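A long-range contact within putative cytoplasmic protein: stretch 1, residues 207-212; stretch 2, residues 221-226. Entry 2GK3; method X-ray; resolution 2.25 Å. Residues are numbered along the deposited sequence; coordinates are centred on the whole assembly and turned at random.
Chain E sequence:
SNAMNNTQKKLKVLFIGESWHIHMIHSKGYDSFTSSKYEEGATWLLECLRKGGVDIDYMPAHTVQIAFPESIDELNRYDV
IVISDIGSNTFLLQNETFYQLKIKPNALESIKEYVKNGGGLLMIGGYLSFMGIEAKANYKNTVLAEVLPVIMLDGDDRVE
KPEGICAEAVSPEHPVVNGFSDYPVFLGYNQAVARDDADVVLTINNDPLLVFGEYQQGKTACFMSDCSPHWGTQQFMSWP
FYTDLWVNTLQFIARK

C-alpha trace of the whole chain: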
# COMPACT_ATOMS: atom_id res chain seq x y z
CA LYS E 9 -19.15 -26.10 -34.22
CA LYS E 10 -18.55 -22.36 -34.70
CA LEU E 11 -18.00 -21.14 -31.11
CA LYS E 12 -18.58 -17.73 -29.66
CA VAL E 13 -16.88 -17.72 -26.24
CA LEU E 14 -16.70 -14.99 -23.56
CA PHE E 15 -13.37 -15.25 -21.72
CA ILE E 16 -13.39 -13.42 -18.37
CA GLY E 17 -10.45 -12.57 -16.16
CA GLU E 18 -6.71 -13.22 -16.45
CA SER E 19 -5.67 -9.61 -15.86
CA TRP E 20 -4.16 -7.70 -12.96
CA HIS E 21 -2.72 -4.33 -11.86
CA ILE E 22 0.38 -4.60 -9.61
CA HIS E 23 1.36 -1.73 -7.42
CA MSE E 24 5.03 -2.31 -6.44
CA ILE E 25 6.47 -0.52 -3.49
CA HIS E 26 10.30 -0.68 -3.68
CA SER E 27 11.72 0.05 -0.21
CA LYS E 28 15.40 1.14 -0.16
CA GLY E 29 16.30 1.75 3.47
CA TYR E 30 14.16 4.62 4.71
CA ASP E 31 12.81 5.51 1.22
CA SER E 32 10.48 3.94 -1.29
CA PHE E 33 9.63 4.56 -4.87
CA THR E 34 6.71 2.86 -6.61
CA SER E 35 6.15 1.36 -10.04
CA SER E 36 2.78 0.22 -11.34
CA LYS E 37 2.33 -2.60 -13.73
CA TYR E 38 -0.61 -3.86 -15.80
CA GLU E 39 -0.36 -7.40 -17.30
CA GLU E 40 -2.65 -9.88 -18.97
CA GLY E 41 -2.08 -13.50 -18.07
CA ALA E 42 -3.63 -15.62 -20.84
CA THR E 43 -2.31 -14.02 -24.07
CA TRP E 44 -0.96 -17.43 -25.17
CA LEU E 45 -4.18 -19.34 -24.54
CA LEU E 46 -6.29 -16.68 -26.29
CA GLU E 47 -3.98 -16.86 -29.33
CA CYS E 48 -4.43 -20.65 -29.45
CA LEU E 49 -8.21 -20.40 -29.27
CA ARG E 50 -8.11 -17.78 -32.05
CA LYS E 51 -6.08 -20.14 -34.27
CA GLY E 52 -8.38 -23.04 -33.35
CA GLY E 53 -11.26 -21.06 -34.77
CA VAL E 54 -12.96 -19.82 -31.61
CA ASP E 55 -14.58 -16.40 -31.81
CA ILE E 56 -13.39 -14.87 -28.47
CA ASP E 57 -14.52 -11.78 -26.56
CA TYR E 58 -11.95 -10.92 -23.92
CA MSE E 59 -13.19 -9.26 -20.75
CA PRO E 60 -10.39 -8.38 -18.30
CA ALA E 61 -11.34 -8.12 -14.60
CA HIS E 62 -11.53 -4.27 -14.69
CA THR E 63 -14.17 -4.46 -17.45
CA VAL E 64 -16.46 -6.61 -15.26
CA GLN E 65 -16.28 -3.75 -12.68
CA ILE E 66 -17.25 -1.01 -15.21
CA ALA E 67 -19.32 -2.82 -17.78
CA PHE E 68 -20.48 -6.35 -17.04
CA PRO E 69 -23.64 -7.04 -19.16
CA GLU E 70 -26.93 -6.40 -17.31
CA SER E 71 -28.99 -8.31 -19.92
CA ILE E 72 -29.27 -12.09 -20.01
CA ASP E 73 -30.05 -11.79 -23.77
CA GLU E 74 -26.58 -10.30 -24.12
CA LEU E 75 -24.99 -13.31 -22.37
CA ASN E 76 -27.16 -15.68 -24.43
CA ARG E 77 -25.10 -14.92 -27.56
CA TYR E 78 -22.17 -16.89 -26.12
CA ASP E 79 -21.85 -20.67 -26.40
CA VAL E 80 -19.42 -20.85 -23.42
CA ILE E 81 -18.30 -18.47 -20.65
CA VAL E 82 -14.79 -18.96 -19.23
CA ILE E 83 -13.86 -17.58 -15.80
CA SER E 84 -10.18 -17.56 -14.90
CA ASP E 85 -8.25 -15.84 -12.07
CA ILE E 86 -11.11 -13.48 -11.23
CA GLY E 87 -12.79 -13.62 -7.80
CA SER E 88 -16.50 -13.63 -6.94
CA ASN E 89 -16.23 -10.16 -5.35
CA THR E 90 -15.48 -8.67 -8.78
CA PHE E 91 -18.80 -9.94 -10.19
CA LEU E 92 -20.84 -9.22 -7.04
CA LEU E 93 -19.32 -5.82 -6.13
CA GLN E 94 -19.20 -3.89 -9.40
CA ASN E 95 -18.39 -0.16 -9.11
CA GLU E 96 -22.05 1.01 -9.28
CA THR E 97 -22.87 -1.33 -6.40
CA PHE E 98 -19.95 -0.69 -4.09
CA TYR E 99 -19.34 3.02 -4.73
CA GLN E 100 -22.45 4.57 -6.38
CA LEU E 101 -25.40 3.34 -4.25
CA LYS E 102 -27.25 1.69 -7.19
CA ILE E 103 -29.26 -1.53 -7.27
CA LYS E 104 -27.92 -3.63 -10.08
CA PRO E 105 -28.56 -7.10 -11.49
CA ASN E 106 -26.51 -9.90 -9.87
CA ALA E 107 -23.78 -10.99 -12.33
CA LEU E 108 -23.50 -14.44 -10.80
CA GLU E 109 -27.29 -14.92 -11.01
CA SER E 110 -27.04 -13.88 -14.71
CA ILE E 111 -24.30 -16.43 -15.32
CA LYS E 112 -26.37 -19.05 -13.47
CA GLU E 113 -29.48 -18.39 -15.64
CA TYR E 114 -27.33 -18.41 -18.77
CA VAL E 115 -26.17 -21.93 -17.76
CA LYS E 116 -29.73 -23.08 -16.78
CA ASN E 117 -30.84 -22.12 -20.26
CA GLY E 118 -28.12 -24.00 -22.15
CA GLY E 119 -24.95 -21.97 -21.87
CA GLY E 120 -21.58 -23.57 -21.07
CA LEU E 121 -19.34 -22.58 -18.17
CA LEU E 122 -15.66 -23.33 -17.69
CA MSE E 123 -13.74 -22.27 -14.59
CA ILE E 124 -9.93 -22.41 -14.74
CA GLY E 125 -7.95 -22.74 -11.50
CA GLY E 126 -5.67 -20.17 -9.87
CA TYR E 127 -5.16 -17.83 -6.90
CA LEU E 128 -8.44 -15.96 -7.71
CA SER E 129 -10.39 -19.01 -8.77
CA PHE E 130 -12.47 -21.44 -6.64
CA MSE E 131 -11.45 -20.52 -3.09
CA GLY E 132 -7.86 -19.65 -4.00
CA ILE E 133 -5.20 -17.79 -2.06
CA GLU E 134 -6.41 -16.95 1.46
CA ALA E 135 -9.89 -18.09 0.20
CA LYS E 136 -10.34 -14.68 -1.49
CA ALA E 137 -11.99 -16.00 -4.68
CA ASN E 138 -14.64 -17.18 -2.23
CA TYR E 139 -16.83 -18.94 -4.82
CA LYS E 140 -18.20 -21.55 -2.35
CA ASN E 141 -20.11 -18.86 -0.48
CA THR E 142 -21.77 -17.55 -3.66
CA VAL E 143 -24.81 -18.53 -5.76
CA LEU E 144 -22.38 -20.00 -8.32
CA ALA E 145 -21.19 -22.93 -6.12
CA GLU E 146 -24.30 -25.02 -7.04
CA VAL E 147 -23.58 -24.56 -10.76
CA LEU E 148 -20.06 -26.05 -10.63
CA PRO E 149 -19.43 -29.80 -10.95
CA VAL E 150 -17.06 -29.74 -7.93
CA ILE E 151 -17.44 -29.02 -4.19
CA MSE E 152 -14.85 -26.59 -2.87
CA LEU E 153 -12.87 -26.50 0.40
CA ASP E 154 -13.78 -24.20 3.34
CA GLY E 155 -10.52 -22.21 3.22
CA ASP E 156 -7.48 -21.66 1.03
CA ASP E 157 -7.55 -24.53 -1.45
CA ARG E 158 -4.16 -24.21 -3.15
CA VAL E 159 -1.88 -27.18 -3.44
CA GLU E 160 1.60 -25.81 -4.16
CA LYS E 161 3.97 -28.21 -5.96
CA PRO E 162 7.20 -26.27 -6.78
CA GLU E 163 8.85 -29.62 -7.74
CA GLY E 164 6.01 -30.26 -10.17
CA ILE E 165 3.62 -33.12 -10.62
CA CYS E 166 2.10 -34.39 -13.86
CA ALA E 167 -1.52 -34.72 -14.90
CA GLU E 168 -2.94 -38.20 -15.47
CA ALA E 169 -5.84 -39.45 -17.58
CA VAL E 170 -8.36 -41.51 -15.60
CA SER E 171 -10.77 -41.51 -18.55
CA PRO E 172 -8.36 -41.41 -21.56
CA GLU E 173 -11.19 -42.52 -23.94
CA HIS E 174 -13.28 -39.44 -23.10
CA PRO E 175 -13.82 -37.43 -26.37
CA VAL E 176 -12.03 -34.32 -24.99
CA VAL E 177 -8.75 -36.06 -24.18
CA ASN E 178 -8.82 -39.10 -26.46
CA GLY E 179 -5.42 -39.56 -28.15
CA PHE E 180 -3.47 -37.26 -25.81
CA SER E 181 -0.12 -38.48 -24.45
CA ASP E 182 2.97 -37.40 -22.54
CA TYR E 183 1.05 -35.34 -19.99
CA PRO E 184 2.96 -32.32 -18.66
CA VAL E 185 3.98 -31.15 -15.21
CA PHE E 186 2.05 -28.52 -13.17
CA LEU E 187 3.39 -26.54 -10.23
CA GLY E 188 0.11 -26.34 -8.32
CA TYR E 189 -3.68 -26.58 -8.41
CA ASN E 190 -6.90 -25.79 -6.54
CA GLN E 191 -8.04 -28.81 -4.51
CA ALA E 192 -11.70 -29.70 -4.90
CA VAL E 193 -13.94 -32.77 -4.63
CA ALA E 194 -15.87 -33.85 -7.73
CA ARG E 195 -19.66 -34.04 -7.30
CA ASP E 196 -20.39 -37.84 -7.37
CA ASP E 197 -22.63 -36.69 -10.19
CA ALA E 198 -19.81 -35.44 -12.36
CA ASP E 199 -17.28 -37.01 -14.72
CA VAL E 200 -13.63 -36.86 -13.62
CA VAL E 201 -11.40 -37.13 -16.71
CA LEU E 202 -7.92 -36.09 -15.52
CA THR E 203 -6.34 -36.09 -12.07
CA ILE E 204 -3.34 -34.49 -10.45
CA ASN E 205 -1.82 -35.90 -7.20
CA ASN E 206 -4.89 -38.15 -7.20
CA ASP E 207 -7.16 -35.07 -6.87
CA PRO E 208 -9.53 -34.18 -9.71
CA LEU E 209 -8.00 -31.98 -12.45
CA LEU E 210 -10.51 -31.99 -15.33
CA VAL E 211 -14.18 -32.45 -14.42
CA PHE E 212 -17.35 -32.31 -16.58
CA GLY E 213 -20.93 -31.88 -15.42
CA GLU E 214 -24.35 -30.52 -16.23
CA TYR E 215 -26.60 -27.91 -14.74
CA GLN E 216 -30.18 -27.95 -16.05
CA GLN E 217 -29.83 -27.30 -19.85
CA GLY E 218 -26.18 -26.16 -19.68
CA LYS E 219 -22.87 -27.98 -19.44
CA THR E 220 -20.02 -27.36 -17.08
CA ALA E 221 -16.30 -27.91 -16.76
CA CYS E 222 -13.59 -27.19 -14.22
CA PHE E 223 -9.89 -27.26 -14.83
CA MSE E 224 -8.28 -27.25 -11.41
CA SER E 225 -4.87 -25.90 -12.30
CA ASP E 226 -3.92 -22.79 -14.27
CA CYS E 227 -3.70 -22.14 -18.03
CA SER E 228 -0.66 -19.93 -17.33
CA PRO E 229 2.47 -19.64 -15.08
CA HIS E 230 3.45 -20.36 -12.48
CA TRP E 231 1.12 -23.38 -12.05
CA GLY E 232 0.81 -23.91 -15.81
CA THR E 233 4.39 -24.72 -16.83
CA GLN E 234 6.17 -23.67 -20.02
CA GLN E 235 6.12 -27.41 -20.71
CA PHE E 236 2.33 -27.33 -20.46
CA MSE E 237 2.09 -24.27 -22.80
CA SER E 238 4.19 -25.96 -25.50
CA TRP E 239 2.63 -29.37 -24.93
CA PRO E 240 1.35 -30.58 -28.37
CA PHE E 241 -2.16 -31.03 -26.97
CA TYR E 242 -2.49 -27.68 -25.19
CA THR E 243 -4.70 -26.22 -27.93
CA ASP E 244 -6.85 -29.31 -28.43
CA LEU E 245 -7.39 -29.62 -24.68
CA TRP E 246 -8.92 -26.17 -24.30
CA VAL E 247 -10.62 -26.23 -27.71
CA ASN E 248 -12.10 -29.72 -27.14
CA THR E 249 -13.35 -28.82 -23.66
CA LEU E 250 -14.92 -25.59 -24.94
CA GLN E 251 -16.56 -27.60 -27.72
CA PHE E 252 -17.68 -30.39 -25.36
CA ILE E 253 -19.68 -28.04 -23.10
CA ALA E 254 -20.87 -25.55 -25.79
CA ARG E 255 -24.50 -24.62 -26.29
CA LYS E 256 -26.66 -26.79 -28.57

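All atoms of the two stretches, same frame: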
# COMPACT_ATOMS: atom_id res chain seq x y z
N ASP E 207 -5.99 -35.95 -7.00
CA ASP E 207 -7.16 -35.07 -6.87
C ASP E 207 -7.73 -34.82 -8.27
O ASP E 207 -7.03 -34.99 -9.26
CB ASP E 207 -6.79 -33.73 -6.23
CG ASP E 207 -6.56 -33.82 -4.73
OD1 ASP E 207 -7.39 -34.42 -4.01
OD2 ASP E 207 -5.55 -33.24 -4.28
N PRO E 208 -9.02 -34.44 -8.36
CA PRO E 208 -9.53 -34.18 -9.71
C PRO E 208 -8.78 -33.00 -10.36
O PRO E 208 -8.35 -32.06 -9.65
CB PRO E 208 -11.01 -33.83 -9.49
CG PRO E 208 -11.17 -33.59 -8.06
CD PRO E 208 -10.04 -34.21 -7.31
N LEU E 209 -8.61 -33.08 -11.69
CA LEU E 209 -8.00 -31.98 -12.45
C LEU E 209 -8.94 -31.45 -13.54
O LEU E 209 -9.14 -30.24 -13.68
CB LEU E 209 -6.64 -32.38 -13.05
CG LEU E 209 -5.96 -31.41 -14.02
CD1 LEU E 209 -5.62 -30.08 -13.35
CD2 LEU E 209 -4.69 -32.02 -14.63
N LEU E 210 -9.51 -32.36 -14.33
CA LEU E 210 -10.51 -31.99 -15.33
C LEU E 210 -11.81 -32.71 -15.04
O LEU E 210 -11.84 -33.93 -14.98
CB LEU E 210 -10.01 -32.30 -16.75
CG LEU E 210 -10.87 -31.86 -17.93
CD1 LEU E 210 -11.12 -30.32 -17.98
CD2 LEU E 210 -10.26 -32.36 -19.24
N VAL E 211 -12.89 -31.93 -14.86
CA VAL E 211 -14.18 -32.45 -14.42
C VAL E 211 -15.31 -31.86 -15.27
O VAL E 211 -15.37 -30.64 -15.46
CB VAL E 211 -14.47 -32.12 -12.92
CG1 VAL E 211 -15.84 -32.67 -12.48
CG2 VAL E 211 -13.35 -32.66 -12.00
N PHE E 212 -16.20 -32.73 -15.76
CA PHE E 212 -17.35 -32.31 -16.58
C PHE E 212 -18.67 -32.57 -15.85
O PHE E 212 -18.84 -33.60 -15.20
CB PHE E 212 -17.34 -33.01 -17.96
CG PHE E 212 -16.18 -32.59 -18.83
CD1 PHE E 212 -16.27 -31.44 -19.60
CD2 PHE E 212 -15.00 -33.33 -18.85
CE1 PHE E 212 -15.19 -31.02 -20.38
CE2 PHE E 212 -13.93 -32.93 -19.63
CZ PHE E 212 -14.02 -31.78 -20.39
N ALA E 221 -17.63 -27.37 -16.79
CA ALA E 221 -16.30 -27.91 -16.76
C ALA E 221 -15.45 -27.13 -15.76
O ALA E 221 -15.64 -25.92 -15.54
CB ALA E 221 -15.67 -27.88 -18.13
N CYS E 222 -14.52 -27.84 -15.12
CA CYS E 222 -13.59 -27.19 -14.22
C CYS E 222 -12.22 -27.74 -14.53
O CYS E 222 -12.05 -28.95 -14.62
CB CYS E 222 -13.96 -27.44 -12.75
SG CYS E 222 -15.40 -26.53 -12.16
N PHE E 223 -11.26 -26.84 -14.71
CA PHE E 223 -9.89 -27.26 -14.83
C PHE E 223 -9.18 -26.71 -13.61
O PHE E 223 -9.16 -25.50 -13.41
CB PHE E 223 -9.25 -26.76 -16.13
CG PHE E 223 -7.87 -27.28 -16.35
CD1 PHE E 223 -7.67 -28.55 -16.90
CD2 PHE E 223 -6.76 -26.53 -15.99
CE1 PHE E 223 -6.39 -29.06 -17.10
CE2 PHE E 223 -5.47 -27.03 -16.19
CZ PHE E 223 -5.28 -28.30 -16.74
N MSE E 224 -8.59 -27.60 -12.81
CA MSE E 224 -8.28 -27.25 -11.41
C MSE E 224 -6.94 -26.57 -11.25
O MSE E 224 -6.64 -26.02 -10.19
CB MSE E 224 -8.38 -28.47 -10.48
CG MSE E 224 -9.75 -29.14 -10.44
SE MSE E 224 -11.29 -27.97 -10.17
CE MSE E 224 -12.35 -29.09 -11.31
N SER E 225 -6.13 -26.64 -12.29
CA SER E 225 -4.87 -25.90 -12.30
C SER E 225 -5.02 -24.71 -13.26
O SER E 225 -6.11 -24.43 -13.77
CB SER E 225 -3.71 -26.82 -12.69
OG SER E 225 -2.48 -26.15 -12.57
N ASP E 226 -3.92 -24.02 -13.49
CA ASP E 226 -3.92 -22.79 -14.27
C ASP E 226 -3.64 -23.03 -15.77
O ASP E 226 -3.07 -24.04 -16.16
CB ASP E 226 -2.86 -21.87 -13.68
CG ASP E 226 -3.15 -20.40 -13.90
OD1 ASP E 226 -3.91 -20.03 -14.83
OD2 ASP E 226 -2.57 -19.61 -13.14

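The carbonyl of Leu209 is the most unusual feature of this contact. It accepts a hydrogen bond from the backbone of Met224, with N of Met224 2.8 Å from O of Leu209, yet the same Leu209 O lies 3.3 Å from Cys222 O, a pair of acceptors that cannot bond to each other. CA of Phe223 also lies 3.3 Å from Leu209 O, and its hydrogen points toward that oxygen, with an angle of 144° at the hydrogen. The crowding is thus accompanied by one conventional donor and one weak CA-H...O contact. It occurs where the chain turns a corner at Leu210, and Leu209 itself, with phi/psi of -121/-49°, departs from extended geometry.

Beyond the corner the contact illustrates a general principle: antiparallel strands alternate between hydrogen-bonded and non-hydrogen-bonded pairs, and the alternation also sorts their side chains. Val211 and Cys222 form the hydrogen-bonded pair, each donating to the other. Val211 N lies 3.1 Å from Cys222 O, and Cys222 N lies 2.9 Å from Val211 O. The neighbouring pairs, Leu210 with Phe223 and Phe212 with Ala221, lack such reciprocal bonds, and their CA atoms approach more closely, 4.8 Å between Leu210 CA and Phe223 CA and 4.5 Å between Phe212 CA and Ala221 CA, against 5.3 Å between Val211 CA and Cys222 CA. At this spacing CA-H groups can reach carbonyls across the gap: Ala221 CA comes within 3.2 Å of Val211 O, and Leu210 CA within 3.5 Å of Cys222 O.

The side chains of Leu210, Phe212, Ala221 and Phe223 leave one face of the sheet, while those of Val211 and Cys222 leave the other. On the first face, Leu210 CD1 packs 4.0 Å from Phe223 CD1, at the edge of the aromatic ring, and Phe212 CE1 meets Ala221 CB at 3.9 Å.

Leu209 shows how a side chain can join a contact from an unpromising start. Its CA-to-CB bond points away from the second stretch, but the end of the side chain comes nearer, placing CD1 over the face of the Phe223 ring, 4.0 Å from the centroid and 19° off the normal, a CH-pi arrangement. The ring of Phe223 therefore receives two leucines differently, one over a face and one at its edge. In the selenomethionine Met224, by contrast, the CA-to-CB bond points toward the first stretch. Its CG lies 3.3 Å from Pro208 O, and its CE reaches Val211 CG2 at 3.8 Å, so this one side chain touches residues before and after the corner.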